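Local coordinates for protein replicative DNA helicase (Mycobacterium smegmatis, PDB 6OWN) that is a replicative DNA helicase whose inserted intein, the domain described here, excises itself by protein splicing, a reaction reversibly inhibited by zinc, at residues A[33-38]-A[120-125]; A[42-47]-A[113-118]; A[49-54]-A[74-79]. One frame throughout, in Å; residues are numbered along the deposited sequence.

In the fold
Strand 116-121 ties two of the contacts together: interaction 2 uses its beginning and interaction 1 its end, and their centres lie 21 Å apart. Both belong to one lobe of the all-beta Hint (Hedgehog/intein) fold. Interaction 3 lies across the chain's centre from interaction 1, 22 Å away centre to centre, where strand 48-53 of a second sheet meets the turn after strand 72-75; its centre is 16 Å from that of interaction 2. Zinc lies near all three: Cys-118 in interaction 2 binds one ion, the Glu-120 side chain of interaction 1 comes within about 7 Å of a zinc, and that of Tyr-49 in interaction 3 within about 3 Å of one.

Interaction 1: A[33-38]-A[120-125]; sequences PTRVVA and EVDNPE
Val-36 and Val-121 form a non-hydrogen-bonded antiparallel pair, CA to CA 4.4 Å, where strand 33-39 meets the end of strand 116-121 in a sheet of the Hint (Hedgehog/intein) fold. Beside this pair Val-37 N donates to Glu-120 O at 2.9 Å, whereas beyond it the strand at 120-121 gives way to a loop and the bond from Asp-122 N to Arg-35 O is weak. The two valines project from the same face of the sheet, Val-36 CG2 lying 4.1 Å from Val-121 CG1. Their branched, apolar side chains suit extended backbone at a buried place, and Val-36 also rests on Leu-26 of the next strand.

Past the end of the pairing, polar side chains take over. Asp-122 OD2 receives both NE (3.0 Å) and NH2 (3.1 Å) of Arg-35, a salt bridge with OD2 lying roughly in the guanidinium plane. The carboxylate is turned, its plane 38° from that of the guanidinium, and NE approaches OD2 from above the carboxylate plane. A bend at chi3 (55°) in an otherwise extended arginine side chain swings the guanidinium to this oxygen. OD1 takes the backbone N of the same arginine, so one aspartate holds both the main chain and the side chain of Arg-35.

Thr-34 is buried, and its hydroxyl needs polar company. Asn-123 ND2 supplies it, donating to OG1 in the plane of the amide at 2.8 Å, while ND2 also binds Leu-127 O. One water finally joins the two clusters, touching Thr-34 OG1 at 3.0 Å and donating to Asp-122 OD1 at 2.8 Å.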
# COMPACT_ATOMS: atom_id res chain seq x y z
N PRO A 33 -15.74 3.71 -1.21
CA PRO A 33 -15.13 4.26 0.01
C PRO A 33 -15.01 3.20 1.09
O PRO A 33 -15.89 2.36 1.27
CB PRO A 33 -16.10 5.38 0.43
CG PRO A 33 -16.82 5.76 -0.80
CD PRO A 33 -16.94 4.47 -1.61
N THR A 34 -13.89 3.24 1.82
CA THR A 34 -13.65 2.33 2.93
C THR A 34 -13.02 3.13 4.07
O THR A 34 -12.11 3.93 3.83
CB THR A 34 -12.76 1.15 2.48
OG1 THR A 34 -12.68 0.16 3.51
CG2 THR A 34 -11.36 1.62 2.07
N ARG A 35 -13.54 2.97 5.29
CA ARG A 35 -13.17 3.85 6.39
C ARG A 35 -11.85 3.43 7.02
O ARG A 35 -11.57 2.24 7.18
CB ARG A 35 -14.27 3.87 7.46
CG ARG A 35 -14.00 4.79 8.66
CD ARG A 35 -15.12 4.73 9.70
NE ARG A 35 -15.36 3.35 10.13
CZ ARG A 35 -16.02 3.00 11.23
NH1 ARG A 35 -16.53 3.93 12.04
NH2 ARG A 35 -16.16 1.71 11.52
N VAL A 36 -11.03 4.42 7.39
CA VAL A 36 -9.82 4.19 8.16
C VAL A 36 -10.23 4.17 9.63
O VAL A 36 -10.79 5.15 10.13
CB VAL A 36 -8.77 5.29 7.90
CG1 VAL A 36 -7.55 5.10 8.78
CG2 VAL A 36 -8.37 5.32 6.42
N VAL A 37 -9.97 3.05 10.31
CA VAL A 37 -10.42 2.85 11.69
C VAL A 37 -9.27 2.78 12.69
O VAL A 37 -9.53 2.65 13.89
CB VAL A 37 -11.28 1.58 11.82
CG1 VAL A 37 -12.60 1.72 11.03
CG2 VAL A 37 -10.48 0.36 11.37
N ALA A 38 -8.02 2.86 12.24
CA ALA A 38 -6.85 2.75 13.10
C ALA A 38 -5.61 3.10 12.29
O ALA A 38 -5.60 2.94 11.07
CB ALA A 38 -6.72 1.35 13.70
N GLU A 120 -5.39 0.98 8.97
CA GLU A 120 -6.29 -0.16 8.87
C GLU A 120 -7.66 0.34 8.41
O GLU A 120 -8.13 1.39 8.85
CB GLU A 120 -6.42 -0.88 10.22
CG GLU A 120 -7.25 -2.16 10.18
CD GLU A 120 -7.51 -2.77 11.55
OE1 GLU A 120 -6.99 -2.23 12.56
OE2 GLU A 120 -8.23 -3.78 11.63
N VAL A 121 -8.28 -0.42 7.50
CA VAL A 121 -9.58 -0.07 6.94
C VAL A 121 -10.56 -1.21 7.25
O VAL A 121 -10.15 -2.32 7.61
CB VAL A 121 -9.52 0.22 5.43
CG1 VAL A 121 -8.64 1.44 5.14
CG2 VAL A 121 -9.03 -0.99 4.67
N ASP A 122 -11.86 -0.94 7.10
CA ASP A 122 -12.86 -1.88 7.60
C ASP A 122 -13.65 -2.63 6.50
O ASP A 122 -14.74 -3.14 6.79
CB ASP A 122 -13.83 -1.17 8.56
CG ASP A 122 -14.55 0.02 7.93
OD1 ASP A 122 -14.42 0.26 6.72
OD2 ASP A 122 -15.26 0.73 8.69
N ASN A 123 -13.11 -2.76 5.27
CA ASN A 123 -13.83 -3.68 4.39
C ASN A 123 -13.38 -5.11 4.64
O ASN A 123 -12.29 -5.34 5.19
CB ASN A 123 -13.64 -3.28 2.93
CG ASN A 123 -12.19 -3.31 2.51
OD1 ASN A 123 -11.63 -4.37 2.22
ND2 ASN A 123 -11.57 -2.13 2.43
N PRO A 124 -14.20 -6.11 4.30
CA PRO A 124 -13.88 -7.50 4.70
C PRO A 124 -12.59 -8.05 4.13
O PRO A 124 -12.05 -9.02 4.67
CB PRO A 124 -15.09 -8.29 4.19
CG PRO A 124 -16.21 -7.28 4.12
CD PRO A 124 -15.55 -6.01 3.70
N GLU A 125 -12.08 -7.48 3.04
CA GLU A 125 -10.80 -7.91 2.49
C GLU A 125 -9.62 -7.16 3.09
O GLU A 125 -8.47 -7.55 2.86
CB GLU A 125 -10.82 -7.76 0.97
CG GLU A 125 -11.92 -8.59 0.26
CD GLU A 125 -13.34 -8.03 0.39
OE1 GLU A 125 -14.31 -8.81 0.18
OE2 GLU A 125 -13.50 -6.82 0.69
O HOH W 1 -15.58 -0.18 4.16

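Interaction 2: A[42-47]-A[113-118]; sequences VMLGRP and SVPVRC. With ZN (zinc ion), chain E.
Met-43 and Val-116, which bury the most surface here, are joined through their backbones as a single antiparallel hydrogen-bonded bridge of the Hint-fold intein. Met-43 N donates to Val-116 O at 2.8 Å, and Val-116 N returns a bond to Met-43 O at 3.1 Å; both are nearly straight. The methionine chain is flexible, and a bend at chi3 (-70°) turns CE back toward the 113-118 segment, 4.2 Å from Val-116 CG2. Arg-46 adds its aliphatic part, CG meeting that same methyl across the valine at about a right angle.

Ser-113 holds the far end, where the 42-47 chain turns away. Its OG, anti to its own backbone N (chi1 -176°), donates to Arg-46 O at 2.8 Å, a job for a short hydroxyl side chain. Gly-45 takes a positive phi in this turn, where a residue without a side chain fits easily, and water joins its N to Ser-113 OG. A second water accepts from Arg-46 N and donates to the carbonyls of Met-43 and Val-114, filling in where the two backbones have separated. Between the two ends, Pro-115 offers a rigid apolar ring, with Val-42 CG1 at 3.6 Å from its CB and Leu-44 CD2 at 3.8 Å from its CG.

At the other end Cys-118 SG binds zinc at 2.3 Å, in a site that also involves Val-119 and Tyr-128. Arg-117, beside it, forms a salt bridge with Asp-39 of strand 33-39 and pairs through its backbone with Leu-2 of strand 2-3, while Val-114 and Val-116 pack on Cys-48 of strand 48-53.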
# COMPACT_ATOMS: atom_id res chain seq x y z
N VAL A 42 3.91 7.99 12.78
CA VAL A 42 5.05 7.98 11.87
C VAL A 42 6.17 7.19 12.53
O VAL A 42 6.52 7.44 13.69
CB VAL A 42 5.49 9.42 11.56
CG1 VAL A 42 6.70 9.42 10.64
CG2 VAL A 42 4.35 10.22 10.97
N MET A 43 6.73 6.22 11.81
CA MET A 43 7.75 5.33 12.35
C MET A 43 9.07 5.54 11.61
O MET A 43 9.09 5.68 10.38
CB MET A 43 7.30 3.87 12.27
CG MET A 43 6.03 3.61 13.07
SD MET A 43 5.40 1.94 12.89
CE MET A 43 4.83 1.99 11.18
N LEU A 44 10.17 5.56 12.36
CA LEU A 44 11.49 5.85 11.80
C LEU A 44 12.41 4.63 11.88
O LEU A 44 12.23 3.74 12.71
CB LEU A 44 12.16 7.01 12.55
CG LEU A 44 11.37 8.31 12.73
CD1 LEU A 44 12.10 9.26 13.67
CD2 LEU A 44 11.12 8.96 11.37
N GLY A 45 13.41 4.60 11.00
CA GLY A 45 14.43 3.58 11.05
C GLY A 45 14.03 2.21 10.55
O GLY A 45 14.84 1.28 10.65
N ARG A 46 12.83 2.04 10.03
CA ARG A 46 12.44 0.73 9.51
C ARG A 46 13.16 0.44 8.19
O ARG A 46 13.48 1.37 7.44
CB ARG A 46 10.92 0.67 9.31
CG ARG A 46 10.14 1.11 10.55
CD ARG A 46 9.86 -0.07 11.46
NE ARG A 46 8.59 -0.72 11.10
CZ ARG A 46 8.21 -1.92 11.54
NH1 ARG A 46 9.00 -2.61 12.34
NH2 ARG A 46 7.05 -2.42 11.15
N PRO A 47 13.43 -0.83 7.88
CA PRO A 47 14.07 -1.15 6.60
C PRO A 47 13.08 -0.94 5.46
O PRO A 47 11.98 -1.49 5.46
CB PRO A 47 14.45 -2.63 6.74
CG PRO A 47 13.91 -3.09 8.07
CD PRO A 47 12.99 -2.04 8.60
N SER A 113 16.22 4.06 4.58
CA SER A 113 15.04 4.21 5.43
C SER A 113 14.44 5.60 5.31
O SER A 113 15.15 6.61 5.31
CB SER A 113 15.41 3.93 6.88
OG SER A 113 14.27 3.99 7.72
N VAL A 114 13.11 5.65 5.19
CA VAL A 114 12.36 6.91 5.29
C VAL A 114 11.25 6.71 6.31
O VAL A 114 10.94 5.57 6.70
CB VAL A 114 11.79 7.34 3.92
CG1 VAL A 114 12.91 7.61 2.92
CG2 VAL A 114 10.81 6.30 3.40
N PRO A 115 10.64 7.79 6.78
CA PRO A 115 9.47 7.65 7.65
C PRO A 115 8.33 6.92 6.94
O PRO A 115 8.05 7.16 5.77
CB PRO A 115 9.09 9.10 7.98
CG PRO A 115 10.36 9.88 7.79
CD PRO A 115 11.07 9.20 6.66
N VAL A 116 7.69 6.01 7.67
CA VAL A 116 6.58 5.23 7.14
C VAL A 116 5.43 5.26 8.15
O VAL A 116 5.58 5.69 9.29
CB VAL A 116 6.98 3.77 6.83
CG1 VAL A 116 8.03 3.72 5.70
CG2 VAL A 116 7.49 3.08 8.07
N ARG A 117 4.27 4.77 7.70
CA ARG A 117 3.06 4.78 8.51
C ARG A 117 2.08 3.79 7.90
O ARG A 117 2.06 3.61 6.68
CB ARG A 117 2.44 6.20 8.59
CG ARG A 117 1.09 6.28 9.32
CD ARG A 117 0.80 7.70 9.85
NE ARG A 117 -0.54 7.80 10.44
CZ ARG A 117 -1.55 8.46 9.88
NH1 ARG A 117 -1.37 9.08 8.72
NH2 ARG A 117 -2.74 8.50 10.47
N CYS A 118 1.29 3.13 8.74
CA CYS A 118 0.28 2.18 8.28
C CYS A 118 -1.09 2.66 8.72
O CYS A 118 -1.22 3.47 9.65
CB CYS A 118 0.55 0.76 8.80
SG CYS A 118 0.09 -0.64 7.67
ZN ZN E . -1.32 0.19 6.03
O HOH W 2 10.97 3.94 8.98
O HOH W 3 13.53 6.47 8.87

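Interaction 3: A[49-54]-A[74-79]; sequences YVVEFS and RITANL
Tyr-49 lies against Thr-76 and Ala-77, the start of a 3-10 turn that follows strand 72-75 in the Hint (Hedgehog/intein) fold. No hydrogen bond joins the two segments; strand 48-53 offers an apolar surface to the turn. The Tyr-49 and Thr-76 side chains run antiparallel alongside one another, with Tyr-49 CB at 3.6 Å from Thr-76 CG2 and the methyl lying obliquely to the ring. Being long, the tyrosine reaches further along the turn, its OH coming to 3.9 Å from Ala-77 CB, where a small residue leaves it room.

Threonine suits its place because its two branches do different work. With OG1 beside the backbone N (chi1 -53°), CG2 points at the strand, while the hydroxyl is held by Trp-67 NE1 and the carbonyl oxygens of Asp-62 and His-65. Asp-62 and His-65 probably take the first and last places of the intein block B motif, usually TxxH, here with aspartate first.

Two residues on, Val-51 points the same way as Tyr-49. Its CG2 lies 3.9 Å from Thr-76 CG2, a fit of compact branched residues, and Trp-67 covers both Val-51 and Leu-79. Two backbone bonds close the turn, Asn-78 N to Ile-75 O (2.8 Å) and Leu-79 N to Thr-76 O (3.1 Å). Leu-79 crosses Val-51 at about a right angle, with CD1 4.0 Å from both CG1 and CG2 of the valine.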
# COMPACT_ATOMS: atom_id res chain seq x y z
N TYR A 49 11.92 -0.41 1.22
CA TYR A 49 12.00 -1.01 -0.10
C TYR A 49 11.26 -0.12 -1.09
O TYR A 49 10.30 0.57 -0.72
CB TYR A 49 11.35 -2.41 -0.14
CG TYR A 49 12.07 -3.48 0.63
CD1 TYR A 49 12.02 -3.53 2.01
CD2 TYR A 49 12.79 -4.47 -0.03
CE1 TYR A 49 12.69 -4.52 2.72
CE2 TYR A 49 13.46 -5.47 0.67
CZ TYR A 49 13.41 -5.48 2.03
OH TYR A 49 14.07 -6.48 2.73
N VAL A 50 11.71 -0.14 -2.34
CA VAL A 50 10.92 0.33 -3.47
C VAL A 50 10.33 -0.88 -4.17
O VAL A 50 11.03 -1.86 -4.47
CB VAL A 50 11.77 1.16 -4.46
CG1 VAL A 50 10.85 1.89 -5.43
CG2 VAL A 50 12.65 2.14 -3.73
N VAL A 51 9.02 -0.84 -4.41
CA VAL A 51 8.33 -1.85 -5.20
C VAL A 51 7.93 -1.18 -6.50
O VAL A 51 7.20 -0.18 -6.49
CB VAL A 51 7.11 -2.42 -4.46
CG1 VAL A 51 6.48 -3.55 -5.24
CG2 VAL A 51 7.51 -2.90 -3.06
N GLU A 52 8.43 -1.69 -7.62
CA GLU A 52 8.10 -1.15 -8.94
C GLU A 52 7.06 -2.04 -9.62
O GLU A 52 7.13 -3.27 -9.53
CB GLU A 52 9.36 -1.03 -9.80
CG GLU A 52 10.29 0.07 -9.31
CD GLU A 52 11.64 0.05 -9.99
OE1 GLU A 52 11.89 -0.87 -10.81
OE2 GLU A 52 12.46 0.94 -9.70
N PHE A 53 6.09 -1.41 -10.28
CA PHE A 53 4.96 -2.11 -10.87
C PHE A 53 4.91 -1.90 -12.38
O PHE A 53 5.43 -0.92 -12.93
CB PHE A 53 3.63 -1.65 -10.27
CG PHE A 53 3.54 -1.83 -8.79
CD1 PHE A 53 3.19 -3.05 -8.24
CD2 PHE A 53 3.79 -0.78 -7.94
CE1 PHE A 53 3.11 -3.22 -6.88
CE2 PHE A 53 3.72 -0.94 -6.57
CZ PHE A 53 3.37 -2.17 -6.04
N SER A 54 4.23 -2.85 -13.04
CA SER A 54 4.12 -2.87 -14.50
C SER A 54 3.27 -1.73 -15.04
O SER A 54 3.34 -1.44 -16.24
CB SER A 54 3.54 -4.21 -14.95
OG SER A 54 2.28 -4.44 -14.32
N ARG A 74 1.76 -11.65 1.05
CA ARG A 74 3.21 -11.65 1.19
C ARG A 74 3.67 -10.31 1.76
O ARG A 74 3.14 -9.26 1.39
CB ARG A 74 3.91 -11.89 -0.16
CG ARG A 74 3.62 -13.25 -0.78
CD ARG A 74 4.46 -14.32 -0.11
NE ARG A 74 4.23 -15.66 -0.66
CZ ARG A 74 3.30 -16.50 -0.21
NH1 ARG A 74 2.51 -16.14 0.79
NH2 ARG A 74 3.16 -17.70 -0.76
N ILE A 75 4.67 -10.35 2.63
CA ILE A 75 5.28 -9.10 3.08
C ILE A 75 6.29 -8.61 2.05
O ILE A 75 6.79 -9.38 1.22
CB ILE A 75 5.92 -9.25 4.47
CG1 ILE A 75 7.18 -10.13 4.41
CG2 ILE A 75 4.91 -9.81 5.48
CD1 ILE A 75 8.01 -10.06 5.68
N THR A 76 6.57 -7.30 2.08
CA THR A 76 7.45 -6.69 1.08
C THR A 76 8.76 -7.46 0.94
O THR A 76 9.24 -7.70 -0.17
CB THR A 76 7.74 -5.23 1.44
OG1 THR A 76 6.51 -4.51 1.65
CG2 THR A 76 8.50 -4.57 0.32
N ALA A 77 9.34 -7.88 2.07
CA ALA A 77 10.61 -8.60 2.09
C ALA A 77 10.55 -9.95 1.40
O ALA A 77 11.60 -10.58 1.23
CB ALA A 77 11.07 -8.79 3.54
N ASN A 78 9.36 -10.41 1.01
CA ASN A 78 9.18 -11.69 0.33
C ASN A 78 8.63 -11.53 -1.07
O ASN A 78 8.42 -12.54 -1.75
CB ASN A 78 8.24 -12.59 1.15
CG ASN A 78 8.93 -13.22 2.34
OD1 ASN A 78 10.14 -13.42 2.31
ND2 ASN A 78 8.17 -13.52 3.39
N LEU A 79 8.34 -10.30 -1.50
CA LEU A 79 7.89 -10.08 -2.86
C LEU A 79 8.99 -10.47 -3.84
O LEU A 79 10.18 -10.32 -3.57
CB LEU A 79 7.53 -8.61 -3.07
CG LEU A 79 6.31 -8.07 -2.33
CD1 LEU A 79 6.12 -6.61 -2.75
CD2 LEU A 79 5.07 -8.90 -2.67